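Local atomic coordinates of putative dihydrodipicolinate synthase (Thermus thermophilus, PDB entry 2PCQ), a protein that is a putative member of the dihydrodipicolinate synthase family, a TIM-barrel protein that assembles from four chains. Residues Leu104-Gly107 with Leu108-Tyr112; Pro264-Glu267 with Arg268-Pro271. All coordinates share one frame; numbering follows the deposited sequence.

Contact 1 of 2, residues Leu104-Gly107 with Leu108-Tyr112; sequences LGAG and LLRYY
Arg110 folds its guanidinium back over Gly107 at the point where a type II' beta turn, Leu104 to Gly107, runs into helix 107-118 of a TIM barrel. Gly107 N donates to Leu104 O (2.9 Å), closing the turn. The flat group presents one face to the backbone: Gly107 CA lies 3.3 Å above the guanidinium plane, over its centre. Two features of the chain explain this: Arg110 CG sits beside its backbone N (chi1 -66°), and the bend at chi3 (-67°) swings the end of the side chain toward the turn. Further along, NH1 reaches Ala106, with 3.8 Å from Arg110 NH1 to Ala106 CB. The NH2 end also has a partner on a second subunit, where it donates to Pro258 O, while Tyr259 of that subunit packs against both Arg110 and Leu104.

On the apolar side, Leu104 and Leu108 cross at about a right angle. Leu104 CG is 3.5 Å from Leu108 N, and Leu104 CD2 is 3.9 Å from Leu108 CB, so Leu104 lies against the backbone of Leu108 as well as its CB. Leu108 also touches Pro96 and, on helix 136-142, Ala138.

Backbone bonds join turn to helix. Leu108 N donates to Gly105 O nearly straight (172°), although the donor stands above the carbonyl plane. Arg110 N approaches Ala106 O in the carbonyl plane, and Leu109 N adds a weak bond to the same oxygen; Tyr111 N bonds to Gly107 O. Gly105 takes a positive phi, a backbone shape that favours glycine.

A water in the guanidinium plane links Arg110 to the turn: it accepts from Arg110 NH2 at 3.2 Å and donates to Leu104 O at 2.8 Å.

Contact 2 of 2, residues Pro264-Glu267 with Arg268-Pro271; sequences PLWE and RFLP
Trp266 and Leu270 meet one turn apart at the start of helix 266-278, a local i to i+4 contact. Leu270 CB lies over one face of the indole, 4.2 Å above its plane and offset toward the rim, while Leu270 CD1 comes within 3.8 Å of Trp266 CZ2. The CB bond of Trp266 points away from 268-271, but the end of the ring comes back to it, and its CZ3 meets the edge of the Phe269 ring, 3.9 Å from Phe269 CD2. Leu265 and Arg268 run side by side in the same direction, Leu265 CD2 being 3.5 Å from Arg268 NH1.

Among the polar contacts, Phe269 N bonds to Leu265 O and Leu270 N to Trp266 O (2.8 Å, 167°), both donors nearly in line with the carbonyl. Arg268 N has a weak bond to Leu265 O and also donates to a water held by Pro264 O. At Pro271 the pattern breaks: its N has no hydrogen to give, and its CD abuts Glu267 O at 3.2 Å, where the helix kinks.

The helix packs against long helix 216-247: Leu265 touches Lys235, Phe269 touches Leu229, and Trp266 meets His247 edge-to-face.

Both contacts are helix starts, yet they lie on opposite sides of the chain's centre, with their own centres 41 Å apart, and share no element. Contact 1 lies at the start of helix 107-118, which follows barrel strand 91-94; half of its touching residues are buried, and a second subunit packs on it, through Pro258 and Tyr259. Contact 2 is a surface contact on the C-terminal helix 266-278, and no other chain of the assembly touches it. The chemistry differs: contact 1 combines glycine-rich backbone with an intersubunit arginine, whereas contact 2 adds aromatic and aliphatic packing to its helical bonds, with a proline interrupting them.

Contact 1 of 2, residues Leu104-Gly107 with Leu108-Tyr112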
ATOM      1  N   LEU A 104      -4.839 -16.875   8.528  1.00 19.39           N
ATOM      2  CA  LEU A 104      -5.245 -18.077   7.807  1.00 20.35           C
ATOM      3  C   LEU A 104      -4.133 -19.114   7.617  1.00 20.08           C
ATOM      4  O   LEU A 104      -4.339 -20.302   7.864  1.00 18.72           O
ATOM      5  CB  LEU A 104      -5.829 -17.671   6.450  1.00 22.37           C
ATOM      6  CG  LEU A 104      -6.598 -18.699   5.622  1.00 22.42           C
ATOM      7  CD1 LEU A 104      -7.722 -19.313   6.448  1.00 19.65           C
ATOM      8  CD2 LEU A 104      -7.160 -18.006   4.386  1.00 19.63           C
ATOM      9  N   GLY A 105      -2.959 -18.672   7.180  1.00 22.42           N
ATOM     10  CA  GLY A 105      -1.854 -19.594   6.970  1.00 23.97           C
ATOM     11  C   GLY A 105      -2.196 -20.671   5.954  1.00 24.36           C
ATOM     12  O   GLY A 105      -2.786 -20.386   4.910  1.00 21.75           O
ATOM     13  N   ALA A 106      -1.833 -21.912   6.262  1.00 23.24           N
ATOM     14  CA  ALA A 106      -2.107 -23.036   5.371  1.00 22.80           C
ATOM     15  C   ALA A 106      -3.603 -23.329   5.320  1.00 20.67           C
ATOM     16  O   ALA A 106      -4.045 -24.201   4.571  1.00 20.96           O
ATOM     17  CB  ALA A 106      -1.343 -24.276   5.836  1.00 28.19           C
ATOM     18  N   GLY A 107      -4.374 -22.602   6.124  1.00 18.42           N
ATOM     19  CA  GLY A 107      -5.816 -22.784   6.134  1.00 14.95           C
ATOM     20  C   GLY A 107      -6.423 -22.410   4.790  1.00 17.54           C
ATOM     21  O   GLY A 107      -7.554 -22.791   4.483  1.00 16.45           O
ATOM     22  N   LEU A 108      -5.675 -21.656   3.987  1.00 18.35           N
ATOM     23  CA  LEU A 108      -6.146 -21.254   2.664  1.00 18.16           C
ATOM     24  C   LEU A 108      -6.324 -22.494   1.800  1.00 19.05           C
ATOM     25  O   LEU A 108      -7.339 -22.652   1.121  1.00 17.72           O
ATOM     26  CB  LEU A 108      -5.142 -20.315   1.989  1.00 16.58           C
ATOM     27  CG  LEU A 108      -5.494 -19.892   0.555  1.00 23.12           C
ATOM     28  CD1 LEU A 108      -6.750 -19.036   0.559  1.00 15.48           C
ATOM     29  CD2 LEU A 108      -4.340 -19.121  -0.043  1.00 30.27           C
ATOM     30  N   LEU A 109      -5.319 -23.367   1.824  1.00 18.97           N
ATOM     31  CA  LEU A 109      -5.364 -24.599   1.047  1.00 19.63           C
ATOM     32  C   LEU A 109      -6.439 -25.520   1.613  1.00 20.62           C
ATOM     33  O   LEU A 109      -7.172 -26.159   0.860  1.00 19.68           O
ATOM     34  CB  LEU A 109      -3.999 -25.302   1.081  1.00 21.62           C
ATOM     35  CG  LEU A 109      -2.815 -24.480   0.560  1.00 24.77           C
ATOM     36  CD1 LEU A 109      -1.529 -25.278   0.702  1.00 24.34           C
ATOM     37  CD2 LEU A 109      -3.056 -24.103  -0.896  1.00 24.79           C
ATOM     38  N   ARG A 110      -6.535 -25.582   2.939  1.00 17.98           N
ATOM     39  CA  ARG A 110      -7.540 -26.426   3.575  1.00 18.73           C
ATOM     40  C   ARG A 110      -8.939 -25.987   3.161  1.00 19.90           C
ATOM     41  O   ARG A 110      -9.822 -26.819   2.955  1.00 18.78           O
ATOM     42  CB  ARG A 110      -7.425 -26.364   5.103  1.00 18.49           C
ATOM     43  CG  ARG A 110      -6.142 -26.961   5.665  1.00 22.00           C
ATOM     44  CD  ARG A 110      -6.291 -27.280   7.150  1.00 21.77           C
ATOM     45  NE  ARG A 110      -6.430 -26.090   7.990  1.00 24.17           N
ATOM     46  CZ  ARG A 110      -5.417 -25.322   8.380  1.00 23.17           C
ATOM     47  NH1 ARG A 110      -4.177 -25.613   8.007  1.00 23.59           N
ATOM     48  NH2 ARG A 110      -5.642 -24.264   9.151  1.00 19.83           N
ATOM     49  N   TYR A 111      -9.135 -24.678   3.039  1.00 14.88           N
ATOM     50  CA  TYR A 111     -10.432 -24.131   2.655  1.00 16.20           C
ATOM     51  C   TYR A 111     -10.844 -24.624   1.266  1.00 16.26           C
ATOM     52  O   TYR A 111     -11.907 -25.217   1.094  1.00 16.78           O
ATOM     53  CB  TYR A 111     -10.376 -22.599   2.663  1.00 14.26           C
ATOM     54  CG  TYR A 111     -11.704 -21.921   2.399  1.00 17.09           C
ATOM     55  CD1 TYR A 111     -12.752 -22.002   3.319  1.00 18.19           C
ATOM     56  CD2 TYR A 111     -11.917 -21.203   1.222  1.00 16.43           C
ATOM     57  CE1 TYR A 111     -13.979 -21.383   3.073  1.00 19.15           C
ATOM     58  CE2 TYR A 111     -13.139 -20.582   0.966  1.00 15.76           C
ATOM     59  CZ  TYR A 111     -14.163 -20.677   1.893  1.00 17.35           C
ATOM     60  OH  TYR A 111     -15.365 -20.067   1.636  1.00 14.88           O
ATOM     61  N   TYR A 112      -9.991 -24.382   0.279  1.00 17.81           N
ATOM     62  CA  TYR A 112     -10.276 -24.786  -1.088  1.00 19.19           C
ATOM     63  C   TYR A 112     -10.355 -26.298  -1.289  1.00 20.20           C
ATOM     64  O   TYR A 112     -11.172 -26.778  -2.069  1.00 19.21           O
ATOM     65  CB  TYR A 112      -9.236 -24.188  -2.036  1.00 14.84           C
ATOM     66  CG  TYR A 112      -9.467 -22.723  -2.330  1.00 17.00           C
ATOM     67  CD1 TYR A 112      -8.540 -21.754  -1.940  1.00 18.59           C
ATOM     68  CD2 TYR A 112     -10.616 -22.302  -2.999  1.00 16.35           C
ATOM     69  CE1 TYR A 112      -8.754 -20.401  -2.213  1.00 19.25           C
ATOM     70  CE2 TYR A 112     -10.838 -20.955  -3.276  1.00 17.80           C
ATOM     71  CZ  TYR A 112      -9.905 -20.012  -2.884  1.00 16.63           C
ATOM     72  OH  TYR A 112     -10.112 -18.685  -3.177  1.00 15.79           O
TER
HETATM   73  O   HOH W   1      -3.179 -22.312   9.458  1.00 22.66           O

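Contact 2 of 2, residues Pro264-Glu267 with Arg268-Pro271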
ATOM      1  N   PRO A 264     -22.033   8.636  -9.626  1.00 20.28           N
ATOM      2  CA  PRO A 264     -21.492   9.975  -9.890  1.00 22.08           C
ATOM      3  C   PRO A 264     -20.851  10.033 -11.282  1.00 23.04           C
ATOM      4  O   PRO A 264     -20.542  11.108 -11.795  1.00 24.70           O
ATOM      5  CB  PRO A 264     -20.446  10.155  -8.785  1.00 23.74           C
ATOM      6  CG  PRO A 264     -20.947   9.276  -7.682  1.00 24.93           C
ATOM      7  CD  PRO A 264     -21.408   8.050  -8.425  1.00 21.92           C
ATOM      8  N   LEU A 265     -20.640   8.868 -11.885  1.00 22.13           N
ATOM      9  CA  LEU A 265     -20.025   8.801 -13.207  1.00 20.98           C
ATOM     10  C   LEU A 265     -21.036   8.683 -14.339  1.00 17.67           C
ATOM     11  O   LEU A 265     -20.653   8.562 -15.500  1.00 19.11           O
ATOM     12  CB  LEU A 265     -19.062   7.614 -13.277  1.00 23.40           C
ATOM     13  CG  LEU A 265     -17.790   7.729 -12.433  1.00 29.94           C
ATOM     14  CD1 LEU A 265     -17.039   6.415 -12.452  1.00 28.75           C
ATOM     15  CD2 LEU A 265     -16.917   8.850 -12.981  1.00 32.30           C
ATOM     16  N   TRP A 266     -22.323   8.733 -14.012  1.00 17.55           N
ATOM     17  CA  TRP A 266     -23.347   8.587 -15.041  1.00 20.40           C
ATOM     18  C   TRP A 266     -23.214   9.560 -16.204  1.00 21.27           C
ATOM     19  O   TRP A 266     -23.310   9.159 -17.362  1.00 19.45           O
ATOM     20  CB  TRP A 266     -24.749   8.714 -14.443  1.00 20.61           C
ATOM     21  CG  TRP A 266     -25.816   8.430 -15.458  1.00 23.22           C
ATOM     22  CD1 TRP A 266     -26.783   9.291 -15.899  1.00 25.36           C
ATOM     23  CD2 TRP A 266     -26.004   7.208 -16.184  1.00 20.62           C
ATOM     24  NE1 TRP A 266     -27.561   8.678 -16.855  1.00 24.79           N
ATOM     25  CE2 TRP A 266     -27.106   7.402 -17.047  1.00 24.21           C
ATOM     26  CE3 TRP A 266     -25.350   5.968 -16.184  1.00 16.34           C
ATOM     27  CZ2 TRP A 266     -27.569   6.397 -17.908  1.00 21.20           C
ATOM     28  CZ3 TRP A 266     -25.810   4.970 -17.040  1.00 18.74           C
ATOM     29  CH2 TRP A 266     -26.910   5.191 -17.889  1.00 23.68           C
ATOM     30  N   GLU A 267     -22.993  10.832 -15.898  1.00 22.01           N
ATOM     31  CA  GLU A 267     -22.863  11.847 -16.936  1.00 27.21           C
ATOM     32  C   GLU A 267     -21.754  11.524 -17.934  1.00 25.75           C
ATOM     33  O   GLU A 267     -21.890  11.788 -19.128  1.00 23.74           O
ATOM     34  CB  GLU A 267     -22.621  13.217 -16.300  1.00 33.07           C
ATOM     35  CG  GLU A 267     -22.448  14.344 -17.296  1.00 46.06           C
ATOM     36  CD  GLU A 267     -22.545  15.712 -16.645  1.00 56.21           C
ATOM     37  OE1 GLU A 267     -21.839  15.948 -15.642  1.00 58.63           O
ATOM     38  OE2 GLU A 267     -23.328  16.551 -17.139  1.00 61.91           O
ATOM     39  N   ARG A 268     -20.657  10.953 -17.449  1.00 23.23           N
ATOM     40  CA  ARG A 268     -19.546  10.594 -18.323  1.00 23.08           C
ATOM     41  C   ARG A 268     -19.824   9.277 -19.043  1.00 21.32           C
ATOM     42  O   ARG A 268     -19.423   9.087 -20.187  1.00 21.15           O
ATOM     43  CB  ARG A 268     -18.254  10.451 -17.516  1.00 25.48           C
ATOM     44  CG  ARG A 268     -17.700  11.754 -16.967  1.00 35.75           C
ATOM     45  CD  ARG A 268     -16.549  11.486 -16.005  1.00 38.05           C
ATOM     46  NE  ARG A 268     -15.457  10.753 -16.638  1.00 41.24           N
ATOM     47  CZ  ARG A 268     -14.404  10.272 -15.984  1.00 45.19           C
ATOM     48  NH1 ARG A 268     -14.304  10.444 -14.673  1.00 45.71           N
ATOM     49  NH2 ARG A 268     -13.451   9.621 -16.639  1.00 45.92           N
ATOM     50  N   PHE A 269     -20.518   8.370 -18.365  1.00 17.95           N
ATOM     51  CA  PHE A 269     -20.816   7.063 -18.936  1.00 18.46           C
ATOM     52  C   PHE A 269     -21.911   7.072 -19.999  1.00 18.51           C
ATOM     53  O   PHE A 269     -21.805   6.370 -21.002  1.00 19.81           O
ATOM     54  CB  PHE A 269     -21.217   6.093 -17.824  1.00 13.75           C
ATOM     55  CG  PHE A 269     -21.158   4.651 -18.226  1.00 15.83           C
ATOM     56  CD1 PHE A 269     -19.932   4.021 -18.421  1.00 15.59           C
ATOM     57  CD2 PHE A 269     -22.324   3.913 -18.390  1.00 15.14           C
ATOM     58  CE1 PHE A 269     -19.869   2.675 -18.771  1.00 14.06           C
ATOM     59  CE2 PHE A 269     -22.273   2.569 -18.739  1.00 16.92           C
ATOM     60  CZ  PHE A 269     -21.041   1.946 -18.929  1.00 15.17           C
ATOM     61  N   LEU A 270     -22.961   7.857 -19.773  1.00 19.40           N
ATOM     62  CA  LEU A 270     -24.093   7.929 -20.699  1.00 22.43           C
ATOM     63  C   LEU A 270     -23.691   8.005 -22.173  1.00 20.12           C
ATOM     64  O   LEU A 270     -24.071   7.143 -22.963  1.00 23.87           O
ATOM     65  CB  LEU A 270     -25.001   9.113 -20.331  1.00 23.59           C
ATOM     66  CG  LEU A 270     -26.238   9.379 -21.201  1.00 27.25           C
ATOM     67  CD1 LEU A 270     -27.141   8.152 -21.231  1.00 21.88           C
ATOM     68  CD2 LEU A 270     -26.993  10.584 -20.648  1.00 22.69           C
ATOM     69  N   PRO A 271     -22.911   9.027 -22.563  1.00 23.63           N
ATOM     70  CA  PRO A 271     -22.512   9.125 -23.971  1.00 24.03           C
ATOM     71  C   PRO A 271     -21.691   7.936 -24.470  1.00 25.24           C
ATOM     72  O   PRO A 271     -21.767   7.573 -25.644  1.00 20.75           O
ATOM     73  CB  PRO A 271     -21.736  10.443 -24.023  1.00 25.41           C
ATOM     74  CG  PRO A 271     -21.187  10.574 -22.638  1.00 24.75           C
ATOM     75  CD  PRO A 271     -22.353  10.146 -21.783  1.00 23.60           C
TER
HETATM   76  O   HOH W   2     -19.972  11.907 -14.470  1.00 28.88           O